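Long-range contacts in beta-agarase D (Zobellia galactanivorans, PDB 4ASM), which hydrolyses the beta-1,4-linkages of agarose at random positions with retention of the anomeric configuration, as an endo-acting glycoside hydrolase of family 16: residues A[149-160]-A[315-326]; A[161-170]-A[215-225]. All blocks are in the same frame, centred on the assembly; numbering follows the deposited sequence.

How the contacts relate
In this catalytic domain, a beta-jelly-roll sandwich of family GH16, both contacts involve strand 159-166, and contact 2 is nested within the chain loop that contact 1 closes. Contact 1 pairs the preceding strand 147-153 edge to edge with 320-326, in the concave sheet that carries the active-site cleft; contact 2 packs the back of 161-170 against strand 220-229 of the opposing layer. Their centres lie about 17 Å apart, yet they meet directly: L152 N is 2.8 Å from I161 O, I150 O is 2.9 Å from I163 N, and M319 CE packs 3.7 Å from I161 CD1. By similarity, E160 (contact 1) is the nucleophile and E165 (contact 2) the proton donor, while E326 binds substrate.

Contact 1 of 2, residues A[149-160]-A[315-326]; sequences DIWLLSPDDTQE and FSKEMDIIINVE. With IMD (imidazole), chain C.
W151 sets its CG between the backbone N and the carbonyl carbon (chi1 53°), which swings the indole back over I322 of the partner strand; N324 does the same, bringing its amide to the indole edge near NE1. I322 CB lies under one indole face, a CH-pi contact 4.0 Å from the centroid of the five-membered ring and 18° off its normal. An imidazole, probably from the crystallisation liquor, covers the opposite face with C2. Its two nitrogens bridge the carboxylates of the catalytic cleft: N1 donates to E160 OE2 at 2.6 Å and N3 to E326 OE2 at 2.8 Å. N324 ND2 reaches the same E326 OE2 on its anti side, at 2.9 Å, so this oxygen takes two donors. D149 OD2 lies 2.7 Å from N324 OD1.

The backbones pair antiparallel, with D149-N324, W151-I322 and L153-D320 as hydrogen-bonded pairs; I322 N to W151 O is almost straight at 179°. On the other sheet face L152 CD2 lies alongside I321 CG1. Beyond the strands, the extended K317 chain brings NZ to the syn lone pair of D156 OD2, a 2.7 Å salt bridge, and also to T158 OG1. S154 OG, T158 N (an Asx turn) and T158 OG1 meanwhile converge on D156 OD1 and tie the type I turn 154-157 to T158.

D320 is held from outside by H61 and R128. Strand 320-326 runs between 147-153 and 112-125, antiparallel to both, while I321 and I323 pack onto strand 350-362.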
loop_
_atom_site.group_PDB
_atom_site.type_symbol
_atom_site.label_atom_id
_atom_site.label_comp_id
_atom_site.label_asym_id
_atom_site.label_seq_id
_atom_site.Cartn_x
_atom_site.Cartn_y
_atom_site.Cartn_z
ATOM N N ASP A 149 -0.113 5.277 2.917
ATOM C CA ASP A 149 0.404 4.233 2.013
ATOM C C ASP A 149 1.770 3.713 2.411
ATOM O O ASP A 149 2.713 4.504 2.629
ATOM C CB ASP A 149 0.551 4.756 0.569
ATOM C CG ASP A 149 -0.756 5.209 -0.054
ATOM O OD1 ASP A 149 -1.814 4.600 0.203
ATOM O OD2 ASP A 149 -0.687 6.185 -0.868
ATOM N N ILE A 150 1.890 2.385 2.486
ATOM C CA ILE A 150 3.192 1.717 2.598
ATOM C C ILE A 150 3.157 0.626 1.558
ATOM O O ILE A 150 2.251 -0.213 1.562
ATOM C CB ILE A 150 3.417 1.102 3.991
ATOM C CG1 ILE A 150 3.334 2.198 5.061
ATOM C CG2 ILE A 150 4.744 0.359 4.011
ATOM C CD1 ILE A 150 3.441 1.696 6.500
ATOM N N TRP A 151 4.097 0.656 0.622
ATOM C CA TRP A 151 3.952 -0.232 -0.523
ATOM C C TRP A 151 5.276 -0.551 -1.207
ATOM O O TRP A 151 6.317 0.021 -0.851
ATOM C CB TRP A 151 2.915 0.347 -1.505
ATOM C CG TRP A 151 3.127 1.775 -1.960
ATOM C CD1 TRP A 151 3.191 2.907 -1.177
ATOM C CD2 TRP A 151 3.251 2.217 -3.315
ATOM N NE1 TRP A 151 3.353 4.016 -1.977
ATOM C CE2 TRP A 151 3.396 3.618 -3.289
ATOM C CE3 TRP A 151 3.257 1.556 -4.551
ATOM C CZ2 TRP A 151 3.556 4.376 -4.457
ATOM C CZ3 TRP A 151 3.395 2.293 -5.713
ATOM C CH2 TRP A 151 3.533 3.703 -5.664
ATOM N N LEU A 152 5.215 -1.485 -2.154
ATOM C CA LEU A 152 6.385 -1.950 -2.910
ATOM C C LEU A 152 6.109 -1.774 -4.403
ATOM O O LEU A 152 5.007 -2.119 -4.880
ATOM C CB LEU A 152 6.649 -3.433 -2.604
ATOM C CG LEU A 152 6.657 -3.891 -1.150
ATOM C CD1 LEU A 152 6.821 -5.406 -1.062
ATOM C CD2 LEU A 152 7.725 -3.165 -0.322
ATOM N N LEU A 153 7.085 -1.256 -5.152
ATOM C CA LEU A 153 6.866 -1.001 -6.585
ATOM C C LEU A 153 8.142 -1.290 -7.354
ATOM O O LEU A 153 9.209 -0.783 -6.982
ATOM C CB LEU A 153 6.428 0.445 -6.816
ATOM C CG LEU A 153 6.128 0.908 -8.248
ATOM C CD1 LEU A 153 4.962 0.130 -8.877
ATOM C CD2 LEU A 153 5.853 2.422 -8.290
ATOM N N SER A 154 8.047 -2.100 -8.408
ATOM C CA SER A 154 9.245 -2.381 -9.211
ATOM C C SER A 154 9.713 -1.080 -9.875
ATOM O O SER A 154 8.887 -0.229 -10.209
ATOM C CB SER A 154 8.983 -3.500 -10.234
ATOM O OG SER A 154 8.080 -3.087 -11.233
ATOM N N PRO A 155 11.036 -0.896 -10.010
ATOM C CA PRO A 155 11.554 0.311 -10.688
ATOM C C PRO A 155 10.895 0.614 -12.043
ATOM O O PRO A 155 10.743 1.777 -12.404
ATOM C CB PRO A 155 13.045 -0.013 -10.858
ATOM C CG PRO A 155 13.358 -0.845 -9.673
ATOM C CD PRO A 155 12.119 -1.700 -9.418
ATOM N N ASP A 156 10.513 -0.426 -12.792
ATOM C CA ASP A 156 9.904 -0.191 -14.109
ATOM C C ASP A 156 8.394 0.027 -14.070
ATOM O O ASP A 156 7.740 0.150 -15.108
ATOM C CB ASP A 156 10.285 -1.302 -15.099
ATOM C CG ASP A 156 9.496 -2.596 -14.902
ATOM O OD1 ASP A 156 8.651 -2.712 -13.975
ATOM O OD2 ASP A 156 9.744 -3.523 -15.702
ATOM N N ASP A 157 7.837 0.088 -12.852
ATOM C CA ASP A 157 6.433 0.476 -12.624
ATOM C C ASP A 157 5.406 -0.575 -13.122
ATOM O O ASP A 157 4.226 -0.255 -13.250
ATOM C CB ASP A 157 6.099 1.865 -13.216
ATOM C CG ASP A 157 6.834 2.996 -12.524
ATOM O OD1 ASP A 157 7.207 2.837 -11.343
ATOM O OD2 ASP A 157 7.010 4.056 -13.181
ATOM N N THR A 158 5.843 -1.813 -13.362
ATOM C CA THR A 158 4.896 -2.854 -13.836
ATOM C C THR A 158 4.309 -3.736 -12.722
ATOM O O THR A 158 3.252 -4.319 -12.890
ATOM C CB THR A 158 5.524 -3.786 -14.902
ATOM O OG1 THR A 158 6.647 -4.482 -14.365
ATOM C CG2 THR A 158 5.958 -2.985 -16.140
ATOM N N GLN A 159 5.031 -3.877 -11.612
ATOM C CA GLN A 159 4.628 -4.827 -10.579
ATOM C C GLN A 159 4.663 -4.148 -9.233
ATOM O O GLN A 159 5.643 -3.482 -8.900
ATOM C CB GLN A 159 5.541 -6.050 -10.573
ATOM C CG GLN A 159 5.564 -6.829 -11.912
ATOM C CD GLN A 159 6.436 -8.085 -11.904
ATOM O OE1 GLN A 159 6.777 -8.629 -12.981
ATOM N NE2 GLN A 159 6.799 -8.555 -10.741
ATOM N N GLU A 160 3.604 -4.351 -8.443
ATOM C CA GLU A 160 3.437 -3.647 -7.160
ATOM C C GLU A 160 2.779 -4.552 -6.141
ATOM O O GLU A 160 1.870 -5.300 -6.476
ATOM C CB GLU A 160 2.586 -2.395 -7.376
ATOM C CG GLU A 160 2.077 -1.729 -6.110
ATOM C CD GLU A 160 1.241 -0.505 -6.405
ATOM O OE1 GLU A 160 1.315 0.044 -7.530
ATOM O OE2 GLU A 160 0.516 -0.076 -5.467
ATOM N N PHE A 315 4.503 -12.452 -9.881
ATOM C CA PHE A 315 5.502 -11.455 -9.564
ATOM C C PHE A 315 6.870 -12.022 -9.941
ATOM O O PHE A 315 7.130 -13.229 -9.818
ATOM C CB PHE A 315 5.436 -11.110 -8.080
ATOM C CG PHE A 315 4.111 -10.540 -7.646
ATOM C CD1 PHE A 315 3.712 -9.265 -8.068
ATOM C CD2 PHE A 315 3.264 -11.268 -6.813
ATOM C CE1 PHE A 315 2.490 -8.730 -7.669
ATOM C CE2 PHE A 315 2.020 -10.741 -6.401
ATOM C CZ PHE A 315 1.639 -9.450 -6.848
ATOM N N SER A 316 7.746 -11.163 -10.420
ATOM C CA SER A 316 9.039 -11.641 -10.873
ATOM C C SER A 316 10.141 -10.613 -10.692
ATOM O O SER A 316 11.294 -10.895 -11.020
ATOM C CB SER A 316 8.951 -12.051 -12.349
ATOM O OG SER A 316 8.583 -10.967 -13.178
ATOM N N LYS A 317 9.797 -9.424 -10.194
ATOM C CA LYS A 317 10.764 -8.322 -10.150
ATOM C C LYS A 317 10.993 -7.797 -8.741
ATOM O O LYS A 317 10.037 -7.654 -7.954
ATOM C CB LYS A 317 10.307 -7.183 -11.059
ATOM C CG LYS A 317 10.344 -7.579 -12.549
ATOM C CD LYS A 317 9.594 -6.596 -13.444
ATOM C CE LYS A 317 9.749 -6.984 -14.915
ATOM N NZ LYS A 317 8.949 -6.101 -15.808
ATOM N N GLU A 318 12.252 -7.506 -8.415
ATOM C CA GLU A 318 12.563 -6.781 -7.183
ATOM C C GLU A 318 11.828 -5.432 -7.161
ATOM O O GLU A 318 11.531 -4.824 -8.208
ATOM C CB GLU A 318 14.073 -6.572 -6.968
ATOM C CG GLU A 318 14.709 -5.633 -7.973
ATOM C CD GLU A 318 16.176 -5.349 -7.708
ATOM O OE1 GLU A 318 16.715 -5.828 -6.690
ATOM O OE2 GLU A 318 16.759 -4.615 -8.542
ATOM N N MET A 319 11.558 -4.967 -5.947
ATOM C CA MET A 319 10.720 -3.794 -5.735
ATOM C C MET A 319 11.327 -2.780 -4.765
ATOM O O MET A 319 12.054 -3.147 -3.843
ATOM C CB MET A 319 9.343 -4.227 -5.226
ATOM C CG MET A 319 8.598 -5.090 -6.234
ATOM S SD MET A 319 6.927 -5.425 -5.654
ATOM C CE MET A 319 6.454 -6.607 -6.930
ATOM N N ASP A 320 11.061 -1.500 -5.024
ATOM C CA ASP A 320 11.371 -0.427 -4.087
ATOM C C ASP A 320 10.315 -0.335 -3.005
ATOM O O ASP A 320 9.115 -0.413 -3.286
ATOM C CB ASP A 320 11.389 0.917 -4.820
ATOM C CG ASP A 320 12.446 0.968 -5.917
ATOM O OD1 ASP A 320 13.609 0.612 -5.624
ATOM O OD2 ASP A 320 12.113 1.371 -7.047
ATOM N N ILE A 321 10.762 -0.116 -1.768
ATOM C CA ILE A 321 9.840 0.196 -0.660
ATOM C C ILE A 321 9.553 1.690 -0.700
ATOM O O ILE A 321 10.489 2.507 -0.675
ATOM C CB ILE A 321 10.425 -0.137 0.725
ATOM C CG1 ILE A 321 10.825 -1.601 0.824
ATOM C CG2 ILE A 321 9.402 0.214 1.822
ATOM C CD1 ILE A 321 11.772 -1.891 1.996
ATOM N N ILE A 322 8.268 2.030 -0.773
ATOM C CA ILE A 322 7.816 3.416 -0.822
ATOM C C ILE A 322 6.836 3.671 0.321
ATOM O O ILE A 322 5.962 2.846 0.624
ATOM C CB ILE A 322 7.127 3.725 -2.175
ATOM C CG1 ILE A 322 8.132 3.483 -3.335
ATOM C CG2 ILE A 322 6.578 5.145 -2.183
ATOM C CD1 ILE A 322 7.549 3.562 -4.724
ATOM N N ILE A 323 7.011 4.800 0.999
ATOM C CA ILE A 323 6.027 5.233 1.990
ATOM C C ILE A 323 5.583 6.604 1.568
ATOM O O ILE A 323 6.415 7.458 1.242
ATOM C CB ILE A 323 6.611 5.249 3.422
ATOM C CG1 ILE A 323 7.101 3.850 3.789
ATOM C CG2 ILE A 323 5.531 5.752 4.406
ATOM C CD1 ILE A 323 7.803 3.789 5.140
ATOM N N ASN A 324 4.273 6.842 1.554
ATOM C CA ASN A 324 3.788 8.157 1.144
ATOM C C ASN A 324 2.380 8.464 1.625
ATOM O O ASN A 324 1.735 7.630 2.255
ATOM C CB ASN A 324 3.906 8.371 -0.393
ATOM C CG ASN A 324 2.820 7.649 -1.203
ATOM O OD1 ASN A 324 1.787 7.263 -0.676
ATOM N ND2 ASN A 324 3.046 7.508 -2.501
ATOM N N VAL A 325 1.929 9.668 1.297
ATOM C CA VAL A 325 0.545 10.060 1.448
ATOM C C VAL A 325 0.057 10.455 0.044
ATOM O O VAL A 325 0.816 11.031 -0.733
ATOM C CB VAL A 325 0.438 11.234 2.449
ATOM C CG1 VAL A 325 -0.899 12.001 2.321
ATOM C CG2 VAL A 325 0.684 10.696 3.877
ATOM N N GLU A 326 -1.205 10.144 -0.272
ATOM C CA GLU A 326 -1.783 10.465 -1.585
ATOM C C GLU A 326 -3.193 10.988 -1.482
ATOM O O GLU A 326 -3.991 10.487 -0.691
ATOM C CB GLU A 326 -1.808 9.232 -2.501
ATOM C CG GLU A 326 -0.423 8.762 -2.895
ATOM C CD GLU A 326 -0.450 7.480 -3.714
ATOM O OE1 GLU A 326 -1.554 7.022 -4.112
ATOM O OE2 GLU A 326 0.648 6.938 -3.980
HETATM N N1 IMD C . -0.251 2.206 -4.469
HETATM C C2 IMD C . 0.292 3.412 -4.708
HETATM N N3 IMD C . -0.290 4.312 -3.890
HETATM C C4 IMD C . -1.203 3.678 -3.118
HETATM C C5 IMD C . -1.172 2.341 -3.489
#

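Contact 2 of 2, residues A[161-170]-A[215-225]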
loop_
_atom_site.group_PDB
_atom_site.type_symbol
_atom_site.label_atom_id
_atom_site.label_comp_id
_atom_site.label_asym_id
_atom_site.label_seq_id
_atom_site.Cartn_x
_atom_site.Cartn_y
_atom_site.Cartn_z
ATOM N N ILE A 161 3.266 -4.489 -4.909
ATOM C CA ILE A 161 2.628 -5.208 -3.796
ATOM C C ILE A 161 2.451 -4.193 -2.700
ATOM O O ILE A 161 3.413 -3.571 -2.297
ATOM C CB ILE A 161 3.507 -6.372 -3.293
ATOM C CG1 ILE A 161 3.581 -7.468 -4.365
ATOM C CG2 ILE A 161 2.991 -6.924 -1.946
ATOM C CD1 ILE A 161 4.789 -8.416 -4.228
ATOM N N ASP A 162 1.218 -3.995 -2.243
ATOM C CA ASP A 162 0.987 -3.020 -1.189
ATOM C C ASP A 162 1.044 -3.701 0.166
ATOM O O ASP A 162 0.702 -4.886 0.294
ATOM C CB ASP A 162 -0.347 -2.305 -1.381
ATOM C CG ASP A 162 -0.408 -1.550 -2.668
ATOM O OD1 ASP A 162 0.664 -1.235 -3.233
ATOM O OD2 ASP A 162 -1.519 -1.294 -3.137
ATOM N N ILE A 163 1.508 -2.948 1.158
ATOM C CA ILE A 163 1.410 -3.364 2.550
ATOM C C ILE A 163 0.148 -2.718 3.125
ATOM O O ILE A 163 -0.734 -3.418 3.635
ATOM C CB ILE A 163 2.670 -3.003 3.336
ATOM C CG1 ILE A 163 3.815 -3.931 2.898
ATOM C CG2 ILE A 163 2.427 -3.217 4.816
ATOM C CD1 ILE A 163 5.040 -3.263 2.424
ATOM N N MET A 164 0.057 -1.399 3.027
ATOM C CA MET A 164 -1.132 -0.698 3.498
ATOM C C MET A 164 -1.565 0.367 2.492
ATOM O O MET A 164 -0.740 1.148 2.007
ATOM C CB MET A 164 -0.844 -0.029 4.835
ATOM C CG MET A 164 -2.025 0.821 5.355
ATOM S SD MET A 164 -1.710 1.597 6.960
ATOM C CE MET A 164 -0.388 2.735 6.532
ATOM N N GLU A 165 -2.871 0.403 2.195
ATOM C CA GLU A 165 -3.510 1.542 1.532
ATOM C C GLU A 165 -4.769 1.780 2.355
ATOM O O GLU A 165 -5.688 0.938 2.344
ATOM C CB GLU A 165 -3.872 1.209 0.083
ATOM C CG GLU A 165 -4.636 2.300 -0.629
ATOM C CD GLU A 165 -4.790 1.993 -2.098
ATOM O OE1 GLU A 165 -5.351 0.918 -2.400
ATOM O OE2 GLU A 165 -4.344 2.803 -2.951
ATOM N N CYS A 166 -4.793 2.878 3.113
ATOM C CA CYS A 166 -5.870 3.110 4.063
ATOM C C CYS A 166 -6.258 4.579 4.060
ATOM O O CYS A 166 -5.409 5.439 4.192
ATOM C CB CYS A 166 -5.409 2.681 5.460
ATOM S SG CYS A 166 -6.715 2.859 6.722
ATOM N N TYR A 167 -7.550 4.847 3.874
ATOM C CA TYR A 167 -8.102 6.203 3.957
ATOM C C TYR A 167 -8.820 6.287 5.288
ATOM O O TYR A 167 -10.053 6.162 5.358
ATOM C CB TYR A 167 -9.065 6.470 2.790
ATOM C CG TYR A 167 -8.550 5.901 1.479
ATOM C CD1 TYR A 167 -8.684 4.551 1.197
ATOM C CD2 TYR A 167 -7.978 6.719 0.519
ATOM C CE1 TYR A 167 -8.215 4.000 0.018
ATOM C CE2 TYR A 167 -7.494 6.173 -0.694
ATOM C CZ TYR A 167 -7.633 4.812 -0.917
ATOM O OH TYR A 167 -7.181 4.216 -2.092
ATOM N N GLY A 168 -8.021 6.459 6.343
ATOM C CA GLY A 168 -8.456 6.094 7.687
ATOM C C GLY A 168 -9.397 7.021 8.415
ATOM O O GLY A 168 -10.035 6.606 9.401
ATOM N N GLY A 169 -9.479 8.269 7.976
ATOM C CA GLY A 169 -10.329 9.232 8.667
ATOM C C GLY A 169 -11.688 9.337 8.006
ATOM O O GLY A 169 -11.783 9.397 6.775
ATOM N N PRO A 170 -12.769 9.335 8.807
ATOM C CA PRO A 170 -14.086 9.466 8.206
ATOM C C PRO A 170 -14.399 10.855 7.681
ATOM O O PRO A 170 -15.367 11.017 6.963
ATOM C CB PRO A 170 -15.046 9.109 9.356
ATOM C CG PRO A 170 -14.298 9.435 10.590
ATOM C CD PRO A 170 -12.838 9.118 10.263
ATOM N N GLN A 215 -13.020 3.270 12.661
ATOM C CA GLN A 215 -12.055 3.993 11.835
ATOM C C GLN A 215 -10.652 3.569 12.193
ATOM O O GLN A 215 -10.348 3.326 13.353
ATOM C CB GLN A 215 -12.194 5.518 11.981
ATOM C CG GLN A 215 -11.783 6.097 13.346
ATOM C CD GLN A 215 -11.791 7.611 13.338
ATOM O OE1 GLN A 215 -10.745 8.257 13.287
ATOM N NE2 GLN A 215 -12.982 8.185 13.368
ATOM N N TRP A 216 -9.797 3.517 11.168
ATOM C CA TRP A 216 -8.380 3.243 11.390
ATOM C C TRP A 216 -7.581 4.509 11.626
ATOM O O TRP A 216 -6.509 4.447 12.226
ATOM C CB TRP A 216 -7.794 2.408 10.251
ATOM C CG TRP A 216 -8.416 1.055 10.210
ATOM C CD1 TRP A 216 -9.391 0.610 9.354
ATOM C CD2 TRP A 216 -8.102 -0.044 11.074
ATOM N NE1 TRP A 216 -9.707 -0.695 9.641
ATOM C CE2 TRP A 216 -8.923 -1.129 10.680
ATOM C CE3 TRP A 216 -7.189 -0.225 12.136
ATOM C CZ2 TRP A 216 -8.884 -2.376 11.332
ATOM C CZ3 TRP A 216 -7.138 -1.470 12.774
ATOM C CH2 TRP A 216 -7.986 -2.525 12.366
ATOM N N GLY A 217 -8.098 5.642 11.145
ATOM C CA GLY A 217 -7.411 6.917 11.295
ATOM C C GLY A 217 -7.148 7.224 12.758
ATOM O O GLY A 217 -8.054 7.154 13.590
ATOM N N GLY A 218 -5.911 7.587 13.066
ATOM C CA GLY A 218 -5.521 7.859 14.459
ATOM C C GLY A 218 -5.106 6.648 15.274
ATOM O O GLY A 218 -4.585 6.806 16.393
ATOM N N LYS A 219 -5.317 5.444 14.737
ATOM C CA LYS A 219 -4.893 4.214 15.425
ATOM C C LYS A 219 -3.473 3.869 15.007
ATOM O O LYS A 219 -3.102 4.048 13.831
ATOM C CB LYS A 219 -5.815 3.033 15.084
ATOM C CG LYS A 219 -7.211 3.158 15.648
ATOM C CD LYS A 219 -8.031 1.903 15.364
ATOM C CE LYS A 219 -8.901 1.523 16.549
ATOM N NZ LYS A 219 -8.124 0.707 17.536
ATOM N N THR A 220 -2.668 3.385 15.955
ATOM C CA THR A 220 -1.395 2.803 15.559
ATOM C C THR A 220 -1.480 1.289 15.516
ATOM O O THR A 220 -1.923 0.620 16.472
ATOM C CB THR A 220 -0.080 3.438 16.141
ATOM O OG1 THR A 220 0.880 2.473 16.625
ATOM C CG2 THR A 220 -0.313 4.642 16.975
ATOM N N ILE A 221 -1.098 0.780 14.358
ATOM C CA ILE A 221 -1.223 -0.624 14.037
ATOM C C ILE A 221 0.139 -1.144 13.584
ATOM O O ILE A 221 1.029 -0.362 13.208
ATOM C CB ILE A 221 -2.277 -0.867 12.922
ATOM C CG1 ILE A 221 -1.877 -0.205 11.598
ATOM C CG2 ILE A 221 -3.674 -0.353 13.344
ATOM C CD1 ILE A 221 -2.810 -0.649 10.422
ATOM N N ARG A 222 0.306 -2.463 13.616
ATOM C CA ARG A 222 1.381 -3.114 12.876
ATOM C C ARG A 222 0.758 -3.740 11.645
ATOM O O ARG A 222 -0.272 -4.419 11.738
ATOM C CB ARG A 222 2.032 -4.216 13.708
ATOM C CG ARG A 222 2.853 -3.703 14.846
ATOM C CD ARG A 222 3.674 -4.853 15.370
ATOM N NE ARG A 222 2.910 -5.827 16.149
ATOM C CZ ARG A 222 2.878 -7.151 15.941
ATOM N NH1 ARG A 222 3.519 -7.751 14.933
ATOM N NH2 ARG A 222 2.181 -7.899 16.785
ATOM N N ILE A 223 1.352 -3.505 10.488
ATOM C CA ILE A 223 0.812 -4.088 9.252
ATOM C C ILE A 223 1.982 -4.542 8.383
ATOM O O ILE A 223 2.975 -3.827 8.243
ATOM C CB ILE A 223 -0.154 -3.114 8.531
ATOM C CG1 ILE A 223 -0.786 -3.758 7.285
ATOM C CG2 ILE A 223 0.524 -1.784 8.213
ATOM C CD1 ILE A 223 -2.037 -2.999 6.821
ATOM N N GLY A 224 1.841 -5.715 7.791
ATOM C CA GLY A 224 2.946 -6.275 7.008
ATOM C C GLY A 224 2.472 -7.221 5.942
ATOM O O GLY A 224 1.343 -7.705 5.988
ATOM N N VAL A 225 3.346 -7.462 4.979
ATOM C CA VAL A 225 3.122 -8.465 3.951
ATOM C C VAL A 225 4.272 -9.453 3.914
ATOM O O VAL A 225 5.446 -9.050 3.954
ATOM C CB VAL A 225 2.882 -7.836 2.547
ATOM C CG1 VAL A 225 2.549 -8.897 1.516
ATOM C CG2 VAL A 225 1.754 -6.908 2.604
#
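Apolar contacts predominate between I161, I163 and M164 on one side and I221, I223 and V225 on the other. I223 puts CG1 anti to its backbone nitrogen (chi1 -176°), carrying CD1 to M164 CB at 3.8 Å and to the I163 carbonyl oxygen at 3.5 Å. M164 SD touches I221 CD1 at 4.3 Å. V225 CG2 meets I163 CG1 at 3.6 Å, while its CG1 branch faces I161 CG2 at 4.0 Å. With alanine in place of I223, the reach of CD1 is lost and a gap would probably open beneath M164 CB and the I163 carbonyl.

C166 adds a sulfur-aromatic contact: its SG touches W216 CB at 3.7 Å and lies oblique to the indole, 55° off the normal of the five-membered ring.

The polar link is one backbone bond, G217 N to G168 O at 2.8 Å, with the donor above the carbonyl plane. A beta carbon on either glycine would clash here.

E165 points away from this contact, and its OE1 is hydrogen-bonded to ND1 of H184. A classic beta bulge, I163 and M164 opposite I150, breaks strand 159-166, which lies between 147-153 and 183-191; strand 220-229, paired with 133-140 and 232-237, covers its back.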